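Local coordinates for mandelate racemase/muconate lactonizing enzyme family protein (Azoarcus sp., PDB 2QDE) that belongs to the mandelate racemase/muconate lactonizing enzyme family of the enolase superfamily and binds a barium ion in its barrel domain, at residues V179-R183 / L212-L217; A205-R210 / L235-T241. Numbering follows the deposited sequence.

In the fold
Both contacts lie in the barrel domain and join neighbouring members of the helical layer around its parallel strands, one helix to the next or to the loop after it. They share one element: helix 202-212 supplies segment 205-210 of contact 2, and its C-terminal end leads into segment 212-217 of contact 1. Their centres are about 14 Å apart, and they meet where Glu213 lies beside Ala240 and Thr241. Contact 1 is partly buried and has an aromatic ring over a helix. Contact 2 is more buried and mostly aliphatic, with a bridging water. In each, an arginine reaches a backbone carbonyl. Arg183 does so within its own chain, whereas Arg210 also bonds to another subunit.

Contact 1: residues V179-R183 / L212-L217; sequences VAEVR and LEKYNL
Residues 179-183 form a regular turn of helix 172-186. Residues 212-217 leave the end of helix 202-212 and lead toward strand 220-221. Their backbones come closest at Arg183 and Tyr215, with CA atoms 6.8 Å apart. Backbone bonds from Tyr215 N to Leu212 O (2.9 Å) and from Asn216 N to Glu213 O (3.1 Å) keep the second segment tightly turned. Asn216 then takes a left-handed conformation (phi 49°, psi 51°), and Leu217 is extended.

Tyr215 is the main side chain here. Its m rotamer lays the ring against the helix. Ala180 CA sits over one ring face, 4.1 Å from the centroid, in a CH-pi contact. Ala180 CB is 3.8 Å from Tyr215 CZ. Val179, in the t rotamer, points toward the loop. Its CG1 is 3.7 Å from Tyr215 CB and 3.8 Å from Leu217 CD2, while its CB is 4.3 Å from Leu212 CD2. Both leucines are m,t. Ile194 of strand 192-195 also touches Val179, Leu212 and Leu217, so the apolar patch continues onto the barrel wall.

Arg183 starts t, then bends at chi2 (99°) and chi3 (-88°). Its NH1 donates to Tyr215 O at 2.8 Å, although the position of that oxygen is less certain. NH2 bonds to the carbonyls of Val190 and Gly187. This is helix-to-loop packing between successive beta-alpha units of a TIM-type barrel. Apolar and CH-pi packing holds the helix against the loop, and the arginine is bound through backbone carbonyls, without an acidic partner from 212-217.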
# COMPACT_ATOMS: atom_id res chain seq x y z
N VAL A 179 31.26 17.18 17.70
CA VAL A 179 30.00 17.92 17.78
C VAL A 179 29.83 18.59 19.13
O VAL A 179 29.42 19.75 19.21
CB VAL A 179 28.79 16.98 17.51
CG1 VAL A 179 27.48 17.71 17.76
CG2 VAL A 179 28.83 16.49 16.07
N ALA A 180 30.16 17.88 20.21
CA ALA A 180 30.03 18.43 21.55
C ALA A 180 30.79 19.75 21.64
O ALA A 180 30.23 20.77 22.05
CB ALA A 180 30.57 17.44 22.58
N GLU A 181 32.07 19.72 21.26
CA GLU A 181 32.92 20.91 21.30
C GLU A 181 32.45 22.04 20.39
O GLU A 181 32.28 23.18 20.82
CB GLU A 181 34.37 20.52 20.95
CG GLU A 181 35.25 21.71 20.58
CD GLU A 181 35.57 22.63 21.75
OE1 GLU A 181 34.95 22.47 22.83
OE2 GLU A 181 36.45 23.51 21.59
N VAL A 182 32.22 21.72 19.11
CA VAL A 182 31.77 22.74 18.17
C VAL A 182 30.48 23.42 18.64
O VAL A 182 30.36 24.65 18.58
CB VAL A 182 31.56 22.14 16.77
CG1 VAL A 182 31.10 23.22 15.80
CG2 VAL A 182 32.85 21.51 16.27
N ARG A 183 29.52 22.63 19.11
CA ARG A 183 28.24 23.17 19.59
C ARG A 183 28.42 24.15 20.74
O ARG A 183 27.77 25.20 20.78
CB ARG A 183 27.32 22.03 20.06
CG ARG A 183 26.00 22.49 20.69
CD ARG A 183 24.85 22.43 19.70
NE ARG A 183 24.71 23.65 18.92
CZ ARG A 183 24.00 23.76 17.80
NH1 ARG A 183 23.33 22.73 17.31
NH2 ARG A 183 23.94 24.93 17.18
N LEU A 212 23.45 11.91 19.53
CA LEU A 212 23.69 13.30 19.16
C LEU A 212 22.49 14.23 19.32
O LEU A 212 22.62 15.44 19.17
CB LEU A 212 24.19 13.38 17.72
CG LEU A 212 25.52 12.68 17.39
CD1 LEU A 212 25.83 12.84 15.90
CD2 LEU A 212 26.64 13.29 18.24
N GLU A 213 21.32 13.67 19.61
CA GLU A 213 20.12 14.48 19.74
C GLU A 213 20.22 15.63 20.74
O GLU A 213 19.62 16.68 20.54
CB GLU A 213 18.90 13.59 20.06
CG GLU A 213 18.58 12.60 18.93
CD GLU A 213 17.32 11.77 19.16
OE1 GLU A 213 17.10 11.32 20.30
OE2 GLU A 213 16.56 11.56 18.18
N LYS A 214 21.00 15.45 21.80
CA LYS A 214 21.13 16.51 22.80
C LYS A 214 21.86 17.75 22.26
O LYS A 214 21.81 18.83 22.87
CB LYS A 214 21.86 15.98 24.05
CG LYS A 214 23.34 15.72 23.87
CD LYS A 214 23.92 15.12 25.15
CE LYS A 214 23.35 13.73 25.40
NZ LYS A 214 23.54 13.25 26.80
N TYR A 215 22.51 17.60 21.10
CA TYR A 215 23.23 18.72 20.51
C TYR A 215 22.40 19.51 19.50
O TYR A 215 22.87 20.50 18.94
CB TYR A 215 24.53 18.22 19.86
CG TYR A 215 25.43 17.54 20.87
CD1 TYR A 215 25.95 18.25 21.95
CD2 TYR A 215 25.72 16.18 20.77
CE1 TYR A 215 26.73 17.63 22.91
CE2 TYR A 215 26.50 15.55 21.74
CZ TYR A 215 27.00 16.28 22.80
OH TYR A 215 27.77 15.66 23.77
N ASN A 216 21.16 19.07 19.28
CA ASN A 216 20.23 19.73 18.37
C ASN A 216 20.74 20.07 16.98
O ASN A 216 20.60 21.20 16.52
CB ASN A 216 19.69 21.01 19.01
CG ASN A 216 18.90 20.74 20.26
OD1 ASN A 216 19.43 20.20 21.24
ND2 ASN A 216 17.62 21.11 20.26
N LEU A 217 21.31 19.09 16.30
CA LEU A 217 21.80 19.31 14.94
C LEU A 217 20.59 19.60 14.04
O LEU A 217 19.53 19.00 14.21
CB LEU A 217 22.54 18.06 14.46
CG LEU A 217 23.75 17.64 15.31
CD1 LEU A 217 24.23 16.25 14.90
CD2 LEU A 217 24.86 18.67 15.16

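Contact 2: residues A205-R210 / L235-T241; sequences ALTTIR and LRGKVAT
Segment 205-210 is regular helix, with backbone bonds from Ile209 N to Ala205 O (2.9 Å) and from Arg210 N to Leu206 O (3.1 Å). Segment 235-241 starts in the last part of helix 229-236 and unwinds into a loop. Lys238 N still bonds to Leu235 O (2.8 Å). Val239 is extended (phi -129°, psi 154°). The closest CA pairs are Leu206 with Leu235 at 6.8 Å and Arg210 with Val239 at 6.7 Å.

Ile209, m,t, points toward the other segment. Its CD1 is 3.5 Å from Leu235 CD2, and its CG2 is 3.8 Å from Val239 CG1. Leu206 and Leu235 are both t,p. Leu206 CD1 lies 3.4 Å from Lys238 CB, 3.7 Å from Val239 CG1 and 4.2 Å from Leu235 CD1. Ala205 CB meets Leu235 CD2 at 3.9 Å.

Arg210 is extended (m,t,t). Its NH2 donates to Lys238 O at 3.0 Å, and its NE makes a weak bond to the same oxygen at 3.4 Å. Its NH1 bonds to Ala240 O of a second subunit. Lys238 NZ bonds to Val239 O of that subunit. Water 1 donates to Ile209 O at 2.9 Å and is hydrogen-bonded to Thr241 OG1, also at 2.9 Å.

The contact joins two consecutive outer helices of a TIM-type barrel, one of them through its last turn and the loop that follows. Ile243 of strand 243-245 touches both Ile209 and Leu235 from the barrel side, while Pro242 of the second subunit packs on Leu206 and Arg210.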
# COMPACT_ATOMS: atom_id res chain seq x y z
N ALA A 205 23.56 4.04 12.66
CA ALA A 205 22.83 5.30 12.48
C ALA A 205 21.91 5.60 13.66
O ALA A 205 21.95 6.69 14.22
CB ALA A 205 22.03 5.26 11.18
N LEU A 206 21.09 4.63 14.03
CA LEU A 206 20.16 4.80 15.13
C LEU A 206 20.87 5.22 16.42
O LEU A 206 20.53 6.23 17.05
CB LEU A 206 19.38 3.50 15.33
CG LEU A 206 18.08 3.56 16.14
CD1 LEU A 206 17.27 4.77 15.70
CD2 LEU A 206 17.29 2.28 15.92
N THR A 207 21.89 4.46 16.81
CA THR A 207 22.64 4.74 18.03
C THR A 207 23.35 6.09 18.05
O THR A 207 23.24 6.84 19.02
CB THR A 207 23.71 3.66 18.28
OG1 THR A 207 23.08 2.38 18.36
CG2 THR A 207 24.43 3.93 19.60
N THR A 208 24.07 6.40 16.99
CA THR A 208 24.81 7.65 16.93
C THR A 208 23.89 8.86 16.87
O THR A 208 24.10 9.83 17.59
CB THR A 208 25.76 7.67 15.73
OG1 THR A 208 26.61 6.52 15.79
CG2 THR A 208 26.62 8.93 15.75
N ILE A 209 22.87 8.80 16.01
CA ILE A 209 21.96 9.93 15.90
C ILE A 209 21.29 10.20 17.23
O ILE A 209 21.15 11.35 17.65
CB ILE A 209 20.89 9.67 14.81
CG1 ILE A 209 21.59 9.54 13.45
CG2 ILE A 209 19.89 10.81 14.78
CD1 ILE A 209 20.67 9.20 12.31
N ARG A 210 20.87 9.14 17.92
CA ARG A 210 20.23 9.32 19.22
C ARG A 210 21.24 9.89 20.22
O ARG A 210 20.89 10.71 21.06
CB ARG A 210 19.66 7.99 19.72
CG ARG A 210 18.40 7.57 18.95
CD ARG A 210 17.77 6.30 19.49
NE ARG A 210 16.43 6.12 18.92
CZ ARG A 210 15.63 5.09 19.19
NH1 ARG A 210 16.04 4.14 20.01
NH2 ARG A 210 14.43 5.02 18.63
N LEU A 235 14.69 4.91 9.42
CA LEU A 235 15.45 5.71 10.37
C LEU A 235 14.63 6.92 10.77
O LEU A 235 14.57 7.27 11.95
CB LEU A 235 16.77 6.18 9.74
CG LEU A 235 17.77 6.88 10.65
CD1 LEU A 235 18.17 5.95 11.79
CD2 LEU A 235 19.00 7.29 9.85
N ARG A 236 14.00 7.56 9.79
CA ARG A 236 13.18 8.73 10.05
C ARG A 236 12.06 8.39 11.03
O ARG A 236 11.51 9.27 11.69
CB ARG A 236 12.58 9.26 8.74
CG ARG A 236 13.61 9.79 7.76
CD ARG A 236 12.99 10.54 6.58
NE ARG A 236 12.16 11.65 7.04
CZ ARG A 236 10.85 11.59 7.19
NH1 ARG A 236 10.20 10.47 6.89
NH2 ARG A 236 10.19 12.62 7.68
N GLY A 237 11.73 7.10 11.13
CA GLY A 237 10.68 6.67 12.04
C GLY A 237 11.18 6.38 13.44
O GLY A 237 10.38 6.09 14.34
N LYS A 238 12.49 6.43 13.64
CA LYS A 238 13.07 6.15 14.95
C LYS A 238 13.83 7.34 15.55
O LYS A 238 14.20 7.31 16.72
CB LYS A 238 14.02 4.95 14.89
CG LYS A 238 13.42 3.65 14.33
CD LYS A 238 12.11 3.25 15.01
CE LYS A 238 12.26 2.94 16.48
NZ LYS A 238 10.97 2.40 17.04
N VAL A 239 14.07 8.38 14.75
CA VAL A 239 14.80 9.55 15.24
C VAL A 239 14.07 10.85 14.94
O VAL A 239 13.32 10.95 13.97
CB VAL A 239 16.23 9.65 14.64
CG1 VAL A 239 17.01 8.39 14.96
CG2 VAL A 239 16.16 9.89 13.14
N ALA A 240 14.32 11.86 15.76
CA ALA A 240 13.68 13.15 15.59
C ALA A 240 14.42 14.03 14.59
O ALA A 240 13.81 14.76 13.81
CB ALA A 240 13.59 13.87 16.93
N THR A 241 15.75 13.96 14.63
CA THR A 241 16.60 14.77 13.77
C THR A 241 16.30 14.59 12.29
O THR A 241 16.22 13.47 11.79
CB THR A 241 18.08 14.44 14.02
OG1 THR A 241 18.33 14.39 15.43
CG2 THR A 241 18.98 15.49 13.38
O HOH W 1 21.13 13.84 16.13